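Local coordinates for Alpha/beta hydrolase fold-3 domain protein (Sulfolobus islandicus, PDB 5LK6) that probably hydrolyses carboxylic ester bonds, acting as a thermostable esterase or lipase with the alpha/beta hydrolase fold, at residues 75-79 with 90-94; 121-126 with 156-160; 129-133 with 167-171; 145-151 with 170-176. One frame throughout, in Å; residues are numbered along the deposited sequence.

Interaction 1 of 4, residues 75-79 with 90-94; sequences IYLHG and YDPLC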
loop_
_atom_site.group_PDB
_atom_site.type_symbol
_atom_site.label_atom_id
_atom_site.label_comp_id
_atom_site.label_asym_id
_atom_site.label_seq_id
_atom_site.Cartn_x
_atom_site.Cartn_y
_atom_site.Cartn_z
ATOM N N ILE A 75 -9.470 11.599 -13.553
ATOM C CA ILE A 75 -10.269 10.857 -14.520
ATOM C C ILE A 75 -10.274 9.382 -14.082
ATOM O O ILE A 75 -9.204 8.771 -13.907
ATOM C CB ILE A 75 -9.664 10.890 -15.924
ATOM C CG1 ILE A 75 -9.434 12.337 -16.394
ATOM C CG2 ILE A 75 -10.567 10.079 -16.871
ATOM C CD1 ILE A 75 -10.709 13.159 -16.527
ATOM N N TYR A 76 -11.469 8.831 -13.891
ATOM C CA TYR A 76 -11.598 7.451 -13.469
ATOM C C TYR A 76 -12.270 6.654 -14.570
ATOM O O TYR A 76 -13.385 6.971 -14.915
ATOM C CB TYR A 76 -12.336 7.278 -12.137
ATOM C CG TYR A 76 -12.081 5.883 -11.601
ATOM C CD1 TYR A 76 -10.933 5.590 -10.885
ATOM C CD2 TYR A 76 -12.917 4.824 -11.945
ATOM C CE1 TYR A 76 -10.676 4.306 -10.443
ATOM C CE2 TYR A 76 -12.651 3.536 -11.515
ATOM C CZ TYR A 76 -11.534 3.274 -10.764
ATOM O OH TYR A 76 -11.281 1.972 -10.351
ATOM N N LEU A 77 -11.565 5.635 -15.076
ATOM C CA LEU A 77 -12.055 4.705 -16.102
ATOM C C LEU A 77 -12.350 3.331 -15.502
ATOM O O LEU A 77 -11.417 2.669 -15.012
ATOM C CB LEU A 77 -10.982 4.561 -17.172
ATOM C CG LEU A 77 -10.434 5.911 -17.662
ATOM C CD1 LEU A 77 -9.211 5.716 -18.566
ATOM C CD2 LEU A 77 -11.522 6.738 -18.354
ATOM N N HIS A 78 -13.629 2.905 -15.488
ATOM C CA HIS A 78 -13.994 1.681 -14.775
ATOM C C HIS A 78 -13.466 0.403 -15.445
ATOM O O HIS A 78 -13.221 0.364 -16.632
ATOM C CB HIS A 78 -15.521 1.586 -14.629
ATOM C CG HIS A 78 -16.261 1.359 -15.920
ATOM N ND1 HIS A 78 -16.451 0.102 -16.454
ATOM C CD2 HIS A 78 -16.845 2.226 -16.780
ATOM C CE1 HIS A 78 -17.106 0.209 -17.598
ATOM N NE2 HIS A 78 -17.341 1.488 -17.824
ATOM N N GLY A 79 -13.313 -0.662 -14.678
ATOM C CA GLY A 79 -13.068 -2.013 -15.246
ATOM C C GLY A 79 -14.311 -2.769 -15.683
ATOM O O GLY A 79 -15.396 -2.203 -15.729
ATOM N N TYR A 90 -20.099 1.588 -10.735
ATOM C CA TYR A 90 -18.857 2.060 -10.117
ATOM C C TYR A 90 -19.017 3.209 -9.113
ATOM O O TYR A 90 -18.020 3.743 -8.561
ATOM C CB TYR A 90 -17.817 2.394 -11.206
ATOM C CG TYR A 90 -16.957 1.160 -11.496
ATOM C CD1 TYR A 90 -17.509 0.014 -12.071
ATOM C CD2 TYR A 90 -15.647 1.114 -11.127
ATOM C CE1 TYR A 90 -16.749 -1.106 -12.296
ATOM C CE2 TYR A 90 -14.884 -0.008 -11.353
ATOM C CZ TYR A 90 -15.449 -1.111 -11.939
ATOM O OH TYR A 90 -14.663 -2.200 -12.145
ATOM N N ASP A 91 -20.269 3.555 -8.841
ATOM C CA ASP A 91 -20.575 4.739 -8.125
ATOM C C ASP A 91 -20.103 4.627 -6.634
ATOM O O ASP A 91 -19.501 5.573 -6.116
ATOM C CB ASP A 91 -22.082 5.057 -8.306
ATOM C CG ASP A 91 -22.520 6.383 -7.614
ATOM O OD1 ASP A 91 -22.419 7.479 -8.249
ATOM O OD2 ASP A 91 -22.956 6.254 -6.426
ATOM N N PRO A 92 -20.337 3.477 -5.976
ATOM C CA PRO A 92 -19.751 3.329 -4.652
ATOM C C PRO A 92 -18.217 3.477 -4.572
ATOM O O PRO A 92 -17.692 4.157 -3.675
ATOM C CB PRO A 92 -20.180 1.926 -4.226
ATOM C CG PRO A 92 -21.464 1.712 -4.930
ATOM C CD PRO A 92 -21.246 2.362 -6.277
ATOM N N LEU A 93 -17.505 2.878 -5.504
ATOM C CA LEU A 93 -16.063 3.011 -5.484
ATOM C C LEU A 93 -15.624 4.449 -5.764
ATOM O O LEU A 93 -14.686 4.935 -5.143
ATOM C CB LEU A 93 -15.457 2.043 -6.499
ATOM C CG LEU A 93 -13.953 2.085 -6.712
ATOM C CD1 LEU A 93 -13.190 1.799 -5.443
ATOM C CD2 LEU A 93 -13.600 1.071 -7.789
ATOM N N CYS A 94 -16.273 5.102 -6.723
ATOM C CA CYS A 94 -15.816 6.400 -7.167
ATOM C C CYS A 94 -16.083 7.386 -6.073
ATOM O O CYS A 94 -15.280 8.263 -5.843
ATOM C CB CYS A 94 -16.500 6.854 -8.438
ATOM S SG CYS A 94 -15.793 6.089 -9.906
#
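Tyr76 and Tyr90 meet with their side chains at roughly right angles, Tyr76 CE2 lying 3.9 Å from Tyr90 CD2, where strand 72-77 faces the start of helix 91-101 in a beta-alpha-beta unit of the alpha/beta hydrolase fold. His78 and Gly79 open a His-Gly-Gly-Gly sequence, the motif that probably builds the oxyanion hole, as in hormone-sensitive-lipase relatives. The broad face of the Tyr90 ring receives His78 CB, a CH-pi contact with CB 3.4 Å from the ring centroid and only 8° off the normal. With CG wedged between its own backbone N and carbonyl carbon (chi1 69°), the His78 imidazole swings off from the tyrosine, its plane inclined at 46° to that ring. Its ND1 instead donates to Gly79 O at 2.6 Å, a bond close to the imidazole plane that, with stacking on Tyr110, helps set the ring's rotation. Both tyrosine hydroxyls are hydrogen-bonded to the carboxylate of Asp150, Tyr76 through OD1 and Tyr90 through OD2, so two buried phenols share one acidic group. Leu93 crosses the end of Tyr76, its CD2 3.6 Å from Tyr76 OH. Farther back along the ring, Cys94 SG approaches obliquely in a sulfur-aromatic contact, 3.7 Å from Tyr76 CD2.

Interaction 2 of 4, residues 121-126 with 156-160; sequences AVIDSF and LAAVV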
loop_
_atom_site.group_PDB
_atom_site.type_symbol
_atom_site.label_atom_id
_atom_site.label_comp_id
_atom_site.label_asym_id
_atom_site.label_seq_id
_atom_site.Cartn_x
_atom_site.Cartn_y
_atom_site.Cartn_z
ATOM N N ALA A 121 -13.318 2.285 -26.850
ATOM C CA ALA A 121 -13.086 2.598 -25.453
ATOM C C ALA A 121 -11.859 3.493 -25.223
ATOM O O ALA A 121 -11.851 4.288 -24.274
ATOM C CB ALA A 121 -12.927 1.339 -24.652
ATOM N N VAL A 122 -10.832 3.346 -26.057
ATOM C CA VAL A 122 -9.590 4.089 -25.870
ATOM C C VAL A 122 -9.845 5.506 -26.316
ATOM O O VAL A 122 -9.512 6.458 -25.602
ATOM C CB VAL A 122 -8.431 3.516 -26.731
ATOM C CG1 VAL A 122 -7.226 4.445 -26.786
ATOM C CG2 VAL A 122 -8.020 2.120 -26.242
ATOM N N ILE A 123 -10.424 5.633 -27.515
ATOM C CA ILE A 123 -10.731 6.932 -28.071
ATOM C C ILE A 123 -11.667 7.756 -27.172
ATOM O O ILE A 123 -11.412 8.929 -26.966
ATOM C CB ILE A 123 -11.291 6.823 -29.487
ATOM C CG1 ILE A 123 -10.190 6.325 -30.454
ATOM C CG2 ILE A 123 -11.811 8.189 -29.952
ATOM C CD1 ILE A 123 -10.763 5.817 -31.769
ATOM N N ASP A 124 -12.710 7.145 -26.614
ATOM C CA ASP A 124 -13.536 7.842 -25.635
ATOM C C ASP A 124 -12.751 8.273 -24.383
ATOM O O ASP A 124 -12.897 9.406 -23.904
ATOM C CB ASP A 124 -14.734 6.982 -25.214
ATOM C CG ASP A 124 -15.778 6.810 -26.329
ATOM O OD1 ASP A 124 -15.597 7.375 -27.434
ATOM O OD2 ASP A 124 -16.795 6.110 -26.089
ATOM N N SER A 125 -11.944 7.368 -23.847
ATOM C CA SER A 125 -11.186 7.631 -22.630
ATOM C C SER A 125 -10.183 8.789 -22.844
ATOM O O SER A 125 -10.051 9.650 -21.977
ATOM C CB SER A 125 -10.466 6.366 -22.149
ATOM O OG SER A 125 -11.391 5.402 -21.697
ATOM N N PHE A 126 -9.513 8.812 -23.989
ATOM C CA PHE A 126 -8.657 9.925 -24.357
ATOM C C PHE A 126 -9.393 11.229 -24.579
ATOM O O PHE A 126 -8.975 12.264 -24.107
ATOM C CB PHE A 126 -7.929 9.631 -25.642
ATOM C CG PHE A 126 -6.980 10.717 -26.051
ATOM C CD1 PHE A 126 -5.785 10.919 -25.343
ATOM C CD2 PHE A 126 -7.259 11.547 -27.152
ATOM C CE1 PHE A 126 -4.882 11.923 -25.718
ATOM C CE2 PHE A 126 -6.360 12.556 -27.536
ATOM C CZ PHE A 126 -5.179 12.750 -26.817
ATOM N N LEU A 156 -6.876 1.222 -20.029
ATOM C CA LEU A 156 -7.268 2.440 -20.743
ATOM C C LEU A 156 -6.529 3.648 -20.152
ATOM O O LEU A 156 -6.006 4.490 -20.878
ATOM C CB LEU A 156 -8.765 2.655 -20.638
ATOM C CG LEU A 156 -9.665 1.597 -21.344
ATOM C CD1 LEU A 156 -11.131 1.628 -20.865
ATOM C CD2 LEU A 156 -9.589 1.732 -22.856
ATOM N N ALA A 157 -6.387 3.645 -18.827
ATOM C CA ALA A 157 -5.571 4.631 -18.139
ATOM C C ALA A 157 -4.135 4.643 -18.634
ATOM O O ALA A 157 -3.570 5.719 -18.889
ATOM C CB ALA A 157 -5.599 4.383 -16.651
ATOM N N ALA A 158 -3.533 3.463 -18.775
ATOM C CA ALA A 158 -2.126 3.419 -19.149
ATOM C C ALA A 158 -1.981 3.859 -20.587
ATOM O O ALA A 158 -1.033 4.577 -20.929
ATOM C CB ALA A 158 -1.528 2.041 -18.945
ATOM N N VAL A 159 -2.933 3.427 -21.423
ATOM C CA VAL A 159 -2.909 3.778 -22.837
ATOM C C VAL A 159 -3.145 5.273 -23.033
ATOM O O VAL A 159 -2.406 5.916 -23.765
ATOM C CB VAL A 159 -3.894 2.933 -23.631
ATOM C CG1 VAL A 159 -4.032 3.460 -25.061
ATOM C CG2 VAL A 159 -3.398 1.479 -23.637
ATOM N N VAL A 160 -4.140 5.817 -22.357
ATOM C CA VAL A 160 -4.331 7.258 -22.356
ATOM C C VAL A 160 -3.050 8.068 -22.025
ATOM O O VAL A 160 -2.748 9.040 -22.706
ATOM C CB VAL A 160 -5.435 7.689 -21.391
ATOM C CG1 VAL A 160 -5.384 9.207 -21.241
ATOM C CG2 VAL A 160 -6.813 7.258 -21.926
#
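Helical segments 121-126 and 156-160 pass each other with their axes 9.5 Å apart at closest approach and a signed crossing angle of -65°. Val122 CA stands 5.9 Å from Leu156 CA, and one turn further on Phe126 CA is 5.5 Å from Val160 CA. Small and branched side chains fill the interface. Leu156 reaches across with its two methyls: CD2 lies 3.8 Å from Ala121 CB and also meets Val122 CG2, while CD1 packs beside Ser125 OG. Val122 works as a fork. Its CG1, anti to the backbone N (chi1 167°), turns to Val159 CG1 at 3.8 Å, whereas CG2 serves Leu156, so a single residue spans one turn of the partner helix. In the alpha/beta hydrolase fold these are two of the helices that pack on the central sheet; helix 152-163 is the one that directly follows the probable nucleophile elbow, and both rest on Leu77 of strand 72-77, through Ser125 and Leu156. Tyr210 of helix 200-210 packs on Ala121, Val122 and Leu156. The hydroxyl of Ser125 is buried among these apolar groups, and it donates to Ala121 O at 2.8 Å, nearly in line with the carbonyl; the same oxygen also takes the helical bond from Ser125 N. Val160 CG2 sits against Ser125 CB and the backbone N of Phe126, 3.7 Å from the latter, and Val160 O lies at the edge of the Phe126 ring, near its plane.

Interaction 3 of 4, residues 129-133 with 167-171; sequences TNWVY and KLNLK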
loop_
_atom_site.group_PDB
_atom_site.type_symbol
_atom_site.label_atom_id
_atom_site.label_comp_id
_atom_site.label_asym_id
_atom_site.label_seq_id
_atom_site.Cartn_x
_atom_site.Cartn_y
_atom_site.Cartn_z
ATOM N N THR A 129 -10.429 12.650 -21.343
ATOM C CA THR A 129 -9.285 13.189 -20.632
ATOM C C THR A 129 -8.876 14.555 -21.205
ATOM O O THR A 129 -8.660 15.515 -20.470
ATOM C CB THR A 129 -8.102 12.199 -20.630
ATOM O OG1 THR A 129 -8.506 11.037 -19.913
ATOM C CG2 THR A 129 -6.868 12.785 -19.953
ATOM N N ASN A 130 -8.812 14.626 -22.517
ATOM C CA ASN A 130 -8.382 15.805 -23.225
ATOM C C ASN A 130 -9.346 16.953 -22.991
ATOM O O ASN A 130 -8.942 18.097 -22.725
ATOM C CB ASN A 130 -8.285 15.460 -24.687
ATOM C CG ASN A 130 -7.589 16.521 -25.492
ATOM O OD1 ASN A 130 -6.361 16.682 -25.491
ATOM N ND2 ASN A 130 -8.377 17.214 -26.239
ATOM N N TRP A 131 -10.617 16.645 -23.009
ATOM C CA TRP A 131 -11.602 17.660 -22.805
ATOM C C TRP A 131 -11.626 18.179 -21.374
ATOM O O TRP A 131 -11.706 19.393 -21.172
ATOM C CB TRP A 131 -12.975 17.134 -23.164
ATOM C CG TRP A 131 -14.051 18.122 -23.065
ATOM C CD1 TRP A 131 -14.480 18.991 -24.068
ATOM C CD2 TRP A 131 -14.896 18.369 -21.920
ATOM N NE1 TRP A 131 -15.543 19.734 -23.604
ATOM C CE2 TRP A 131 -15.834 19.384 -22.307
ATOM C CE3 TRP A 131 -14.984 17.812 -20.639
ATOM C CZ2 TRP A 131 -16.838 19.858 -21.450
ATOM C CZ3 TRP A 131 -15.983 18.298 -19.756
ATOM C CH2 TRP A 131 -16.893 19.326 -20.178
ATOM N N VAL A 132 -11.581 17.270 -20.391
ATOM C CA VAL A 132 -11.568 17.673 -18.982
ATOM C C VAL A 132 -10.333 18.577 -18.701
ATOM O O VAL A 132 -10.433 19.590 -18.027
ATOM C CB VAL A 132 -11.626 16.455 -18.040
ATOM C CG1 VAL A 132 -11.254 16.832 -16.592
ATOM C CG2 VAL A 132 -12.995 15.807 -18.099
ATOM N N TYR A 133 -9.196 18.203 -19.253
ATOM C CA TYR A 133 -7.973 18.956 -19.120
ATOM C C TYR A 133 -8.042 20.377 -19.700
ATOM O O TYR A 133 -7.351 21.247 -19.211
ATOM C CB TYR A 133 -6.886 18.167 -19.825
ATOM C CG TYR A 133 -5.505 18.759 -19.826
ATOM C CD1 TYR A 133 -4.635 18.496 -18.813
ATOM C CD2 TYR A 133 -5.055 19.558 -20.883
ATOM C CE1 TYR A 133 -3.356 19.007 -18.830
ATOM C CE2 TYR A 133 -3.785 20.074 -20.911
ATOM C CZ TYR A 133 -2.947 19.798 -19.880
ATOM O OH TYR A 133 -1.668 20.250 -19.867
ATOM N N LYS A 167 1.310 16.160 -25.270
ATOM C CA LYS A 167 0.061 16.858 -25.521
ATOM C C LYS A 167 -0.560 17.338 -24.230
ATOM O O LYS A 167 -1.198 18.364 -24.218
ATOM C CB LYS A 167 -0.980 15.943 -26.165
ATOM C CG LYS A 167 -0.726 15.368 -27.567
ATOM C CD LYS A 167 -2.061 15.326 -28.376
ATOM C CE LYS A 167 -2.213 14.171 -29.374
ATOM N NZ LYS A 167 -0.927 13.899 -30.057
ATOM N N LEU A 168 -0.439 16.566 -23.151
ATOM C CA LEU A 168 -1.122 16.809 -21.888
ATOM C C LEU A 168 -0.111 16.570 -20.777
ATOM O O LEU A 168 0.566 15.552 -20.809
ATOM C CB LEU A 168 -2.233 15.768 -21.742
ATOM C CG LEU A 168 -3.672 16.103 -22.060
ATOM C CD1 LEU A 168 -3.799 16.883 -23.347
ATOM C CD2 LEU A 168 -4.515 14.849 -22.138
ATOM N N ASN A 169 -0.045 17.443 -19.770
ATOM C CA ASN A 169 0.753 17.151 -18.565
ATOM C C ASN A 169 -0.144 16.596 -17.506
ATOM O O ASN A 169 -0.706 17.328 -16.717
ATOM C CB ASN A 169 1.531 18.369 -18.071
ATOM C CG ASN A 169 2.368 18.980 -19.186
ATOM O OD1 ASN A 169 2.446 20.199 -19.303
ATOM N ND2 ASN A 169 2.957 18.128 -20.056
ATOM N N LEU A 170 -0.275 15.277 -17.515
ATOM C CA LEU A 170 -0.997 14.561 -16.464
ATOM C C LEU A 170 -0.139 14.533 -15.178
ATOM O O LEU A 170 1.077 14.353 -15.233
ATOM C CB LEU A 170 -1.376 13.143 -16.950
ATOM C CG LEU A 170 -2.297 13.194 -18.172
ATOM C CD1 LEU A 170 -2.503 11.828 -18.807
ATOM C CD2 LEU A 170 -3.624 13.872 -17.798
ATOM N N LYS A 171 -0.754 14.741 -14.023
ATOM C CA LYS A 171 0.055 14.749 -12.801
ATOM C C LYS A 171 0.519 13.331 -12.442
ATOM O O LYS A 171 1.625 13.168 -11.891
ATOM C CB LYS A 171 -0.672 15.378 -11.594
ATOM C CG LYS A 171 -1.042 16.850 -11.698
ATOM C CD LYS A 171 0.094 17.732 -12.195
ATOM C CE LYS A 171 -0.069 19.180 -11.728
ATOM N NZ LYS A 171 1.180 19.930 -12.008
#
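The backbone N of Asn169 donates to Tyr133 OH at 3.2 Å, with the N-H pointing almost straight at the oxygen (177°), and so ties the loop of residues 167-171 to the last turn of helix 120-133. Tyr133 holds its CG anti to the backbone N (chi1 180°), which sends the ring out from the helix and over to the loop. One face of that ring is taken by Leu168: its CG sits 3.9 Å from the ring centroid, 11° off the normal, a CH-pi contact. The two side chains run past each other in opposite directions; CD1 stays over the ring, while CD2 reaches Thr129. Leu168 CD1 lies 3.8 Å from Tyr133 CD2 and also meets Asn130 OD1, whose side chain crosses the leucine at about a right angle. The other branch, CD2, packs 3.8 Å from Thr129 CG2. That same threonine methyl touches Leu170 CD2 at 4.0 Å, so it bridges two leucines of the loop, while Thr129 OG1 bonds to Ser125 O one turn back in its own helix. Deeper in, Thr129 and Tyr133 also rest on strand 144-150, through Ile147 and Val145. Asn169 is exposed, and the contact as a whole is only partly buried. The arrangement belongs to the alpha/beta hydrolase fold: the return loop of a beta-alpha-beta crossover, leading from helix 152-163 into strand 173-176, is laid against the C-terminal turn of helix 120-133.

Interaction 4 of 4, residues 145-151 with 170-176; sequences VAIAGDS and LKYQILI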
loop_
_atom_site.group_PDB
_atom_site.type_symbol
_atom_site.label_atom_id
_atom_site.label_comp_id
_atom_site.label_asym_id
_atom_site.label_seq_id
_atom_site.Cartn_x
_atom_site.Cartn_y
_atom_site.Cartn_z
ATOM N N VAL A 145 -4.668 17.419 -13.482
ATOM C CA VAL A 145 -5.430 16.213 -13.730
ATOM C C VAL A 145 -4.555 14.973 -13.691
ATOM O O VAL A 145 -3.411 14.975 -14.206
ATOM C CB VAL A 145 -6.438 16.362 -14.935
ATOM C CG1 VAL A 145 -6.053 17.464 -15.876
ATOM C CG2 VAL A 145 -6.742 15.067 -15.679
ATOM N N ALA A 146 -5.066 13.965 -12.977
ATOM C CA ALA A 146 -4.489 12.643 -12.947
ATOM C C ALA A 146 -5.519 11.706 -13.571
ATOM O O ALA A 146 -6.690 12.084 -13.739
ATOM C CB ALA A 146 -4.204 12.230 -11.500
ATOM N N ILE A 147 -5.088 10.475 -13.844
ATOM C CA ILE A 147 -5.920 9.449 -14.462
ATOM C C ILE A 147 -5.838 8.112 -13.681
ATOM O O ILE A 147 -4.805 7.784 -13.190
ATOM C CB ILE A 147 -5.529 9.296 -15.959
ATOM C CG1 ILE A 147 -6.568 8.447 -16.698
ATOM C CG2 ILE A 147 -4.125 8.763 -16.128
ATOM C CD1 ILE A 147 -6.450 8.497 -18.214
ATOM N N ALA A 148 -6.932 7.358 -13.582
ATOM C CA ALA A 148 -6.968 6.094 -12.867
ATOM C C ALA A 148 -7.926 5.081 -13.476
ATOM O O ALA A 148 -8.979 5.438 -14.019
ATOM C CB ALA A 148 -7.387 6.311 -11.432
ATOM N N GLY A 149 -7.585 3.803 -13.332
ATOM C CA GLY A 149 -8.558 2.742 -13.579
ATOM C C GLY A 149 -8.151 1.362 -13.088
ATOM O O GLY A 149 -6.959 1.157 -12.800
ATOM N N ASP A 150 -9.143 0.451 -13.033
ATOM C CA ASP A 150 -8.964 -0.965 -12.658
ATOM C C ASP A 150 -9.254 -2.000 -13.787
ATOM O O ASP A 150 -10.143 -1.705 -14.520
ATOM C CB ASP A 150 -9.872 -1.230 -11.451
ATOM C CG ASP A 150 -11.366 -1.052 -11.777
ATOM O OD1 ASP A 150 -11.761 0.109 -12.150
ATOM O OD2 ASP A 150 -12.127 -2.073 -11.686
ATOM N N SER A 151 -8.613 -3.205 -13.882
ATOM C CA SER A 151 -8.954 -4.399 -14.891
ATOM C C SER A 151 -8.650 -3.578 -16.221
ATOM O O SER A 151 -7.559 -2.903 -16.374
ATOM C CB SER A 151 -10.399 -5.264 -14.746
ATOM O OG SER A 151 -10.935 -6.355 -15.733
ATOM N N LEU A 170 -0.275 15.277 -17.515
ATOM C CA LEU A 170 -0.997 14.561 -16.464
ATOM C C LEU A 170 -0.139 14.533 -15.178
ATOM O O LEU A 170 1.077 14.353 -15.233
ATOM C CB LEU A 170 -1.376 13.143 -16.950
ATOM C CG LEU A 170 -2.297 13.194 -18.172
ATOM C CD1 LEU A 170 -2.503 11.828 -18.807
ATOM C CD2 LEU A 170 -3.624 13.872 -17.798
ATOM N N LYS A 171 -0.754 14.741 -14.023
ATOM C CA LYS A 171 0.055 14.749 -12.801
ATOM C C LYS A 171 0.519 13.331 -12.442
ATOM O O LYS A 171 1.625 13.168 -11.891
ATOM C CB LYS A 171 -0.672 15.378 -11.594
ATOM C CG LYS A 171 -1.042 16.850 -11.698
ATOM C CD LYS A 171 0.094 17.732 -12.195
ATOM C CE LYS A 171 -0.069 19.180 -11.728
ATOM N NZ LYS A 171 1.180 19.930 -12.008
ATOM N N TYR A 172 -0.299 12.322 -12.785
ATOM C CA TYR A 172 -0.182 11.016 -12.153
ATOM C C TYR A 172 -1.111 10.012 -12.839
ATOM O O TYR A 172 -2.175 10.372 -13.345
ATOM C CB TYR A 172 -0.548 11.152 -10.646
ATOM C CG TYR A 172 0.152 10.244 -9.688
ATOM C CD1 TYR A 172 1.411 10.574 -9.130
ATOM C CD2 TYR A 172 -0.444 9.088 -9.280
ATOM C CE1 TYR A 172 2.051 9.732 -8.218
ATOM C CE2 TYR A 172 0.190 8.235 -8.382
ATOM C CZ TYR A 172 1.438 8.544 -7.867
ATOM O OH TYR A 172 1.993 7.637 -6.984
ATOM N N GLN A 173 -0.690 8.760 -12.850
ATOM C CA GLN A 173 -1.517 7.665 -13.308
ATOM C C GLN A 173 -1.584 6.591 -12.232
ATOM O O GLN A 173 -0.574 6.197 -11.674
ATOM C CB GLN A 173 -0.986 7.041 -14.621
ATOM C CG GLN A 173 0.450 6.566 -14.550
ATOM C CD GLN A 173 0.987 6.008 -15.851
ATOM O OE1 GLN A 173 0.308 5.294 -16.552
ATOM N NE2 GLN A 173 2.232 6.325 -16.153
ATOM N N ILE A 174 -2.786 6.077 -12.024
ATOM C CA ILE A 174 -3.046 5.025 -11.093
ATOM C C ILE A 174 -3.608 3.834 -11.826
ATOM O O ILE A 174 -4.727 3.882 -12.330
ATOM C CB ILE A 174 -3.970 5.532 -9.994
ATOM C CG1 ILE A 174 -3.245 6.678 -9.302
ATOM C CG2 ILE A 174 -4.287 4.414 -8.979
ATOM C CD1 ILE A 174 -3.997 7.267 -8.165
ATOM N N LEU A 175 -2.810 2.765 -11.874
ATOM C CA LEU A 175 -3.187 1.485 -12.480
ATOM C C LEU A 175 -3.508 0.412 -11.426
ATOM O O LEU A 175 -2.623 -0.104 -10.741
ATOM C CB LEU A 175 -2.078 1.031 -13.363
ATOM C CG LEU A 175 -1.807 1.726 -14.700
ATOM C CD1 LEU A 175 -2.323 3.146 -14.846
ATOM C CD2 LEU A 175 -0.328 1.628 -15.012
ATOM N N ILE A 176 -4.797 0.113 -11.279
ATOM C CA ILE A 176 -5.293 -0.856 -10.294
ATOM C C ILE A 176 -5.502 -2.187 -10.993
ATOM O O ILE A 176 -6.320 -2.301 -11.903
ATOM C CB ILE A 176 -6.611 -0.378 -9.685
ATOM C CG1 ILE A 176 -6.407 1.024 -9.072
ATOM C CG2 ILE A 176 -7.111 -1.356 -8.631
ATOM C CD1 ILE A 176 -7.661 1.871 -8.921
#
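Ile176 packs against Gly149 O and Asp150 CB on the neighbouring parallel strand. Its CB lies 3.5 Å from Gly149 O and also near Asp150 CB; CG1, placed anti to the carbonyl carbon (chi1 -56°), stays beside Gly149 O, and CD1 ends 4.0 Å from that same oxygen. The second branch, CG2, turns to Asp150 CB at 3.9 Å. On the same face of the sheet, Ile176 also touches Ile293 of helix 285-302. The two strands are almost exactly aligned and joined by alternating backbone bonds. Val145 O accepts from Lys171 N, Ile147 N donates to Tyr172 O and its own O accepts from Ile174 N, and Gly149 does likewise between Ile174 O and Ile176 N, the last at 2.8 Å. Ser151 N closes the series on Ile176 O at 3.2 Å. These strands, with helix 152-163 between them, form the beta-alpha-beta crossover that carries the probable nucleophile in the alpha/beta hydrolase fold. Gly149 and Ser151 fit the Gly-X-Ser-X-Gly elbow, in which Ser151, with a positive phi of 62°, would be the nucleophile; its side chain touches His274, a probable triad partner. On the sheet face of Asp150 and Ile176, Ala148 CB meets Ile174 CB at 3.8 Å, and Ile174 rests on Leu297 of helix 285-302. The opposite face presents Ile147, whose CG2 lies 3.9 Å from Gln173 CB. From there the extended Gln173 side chain leads away from strand 144-150, and its NE2 bonds to Pro234 O.

How the interactions relate
Interactions 1, 2 and 4 are buried, whereas interaction 3, its centre about 17 Å from the centre of the chain, is only partly so. Strands 72-77 and 144-150 are neighbours in one sheet, and Asp150 of interaction 4 receives the tyrosines of interaction 1 beside the probable catalytic serine. Interactions 2 and 3 both use helix 120-133, at its start and its end, and share Ile147 of interaction 4 as a neighbour; Leu170 and Lys171 belong to both 3 and 4. Chemistry follows place: backbone bonds within the sheet, aromatic and carboxylate groups near the probable active site, aliphatic packing between helices, and a mixed contact at the outer margin of the fold.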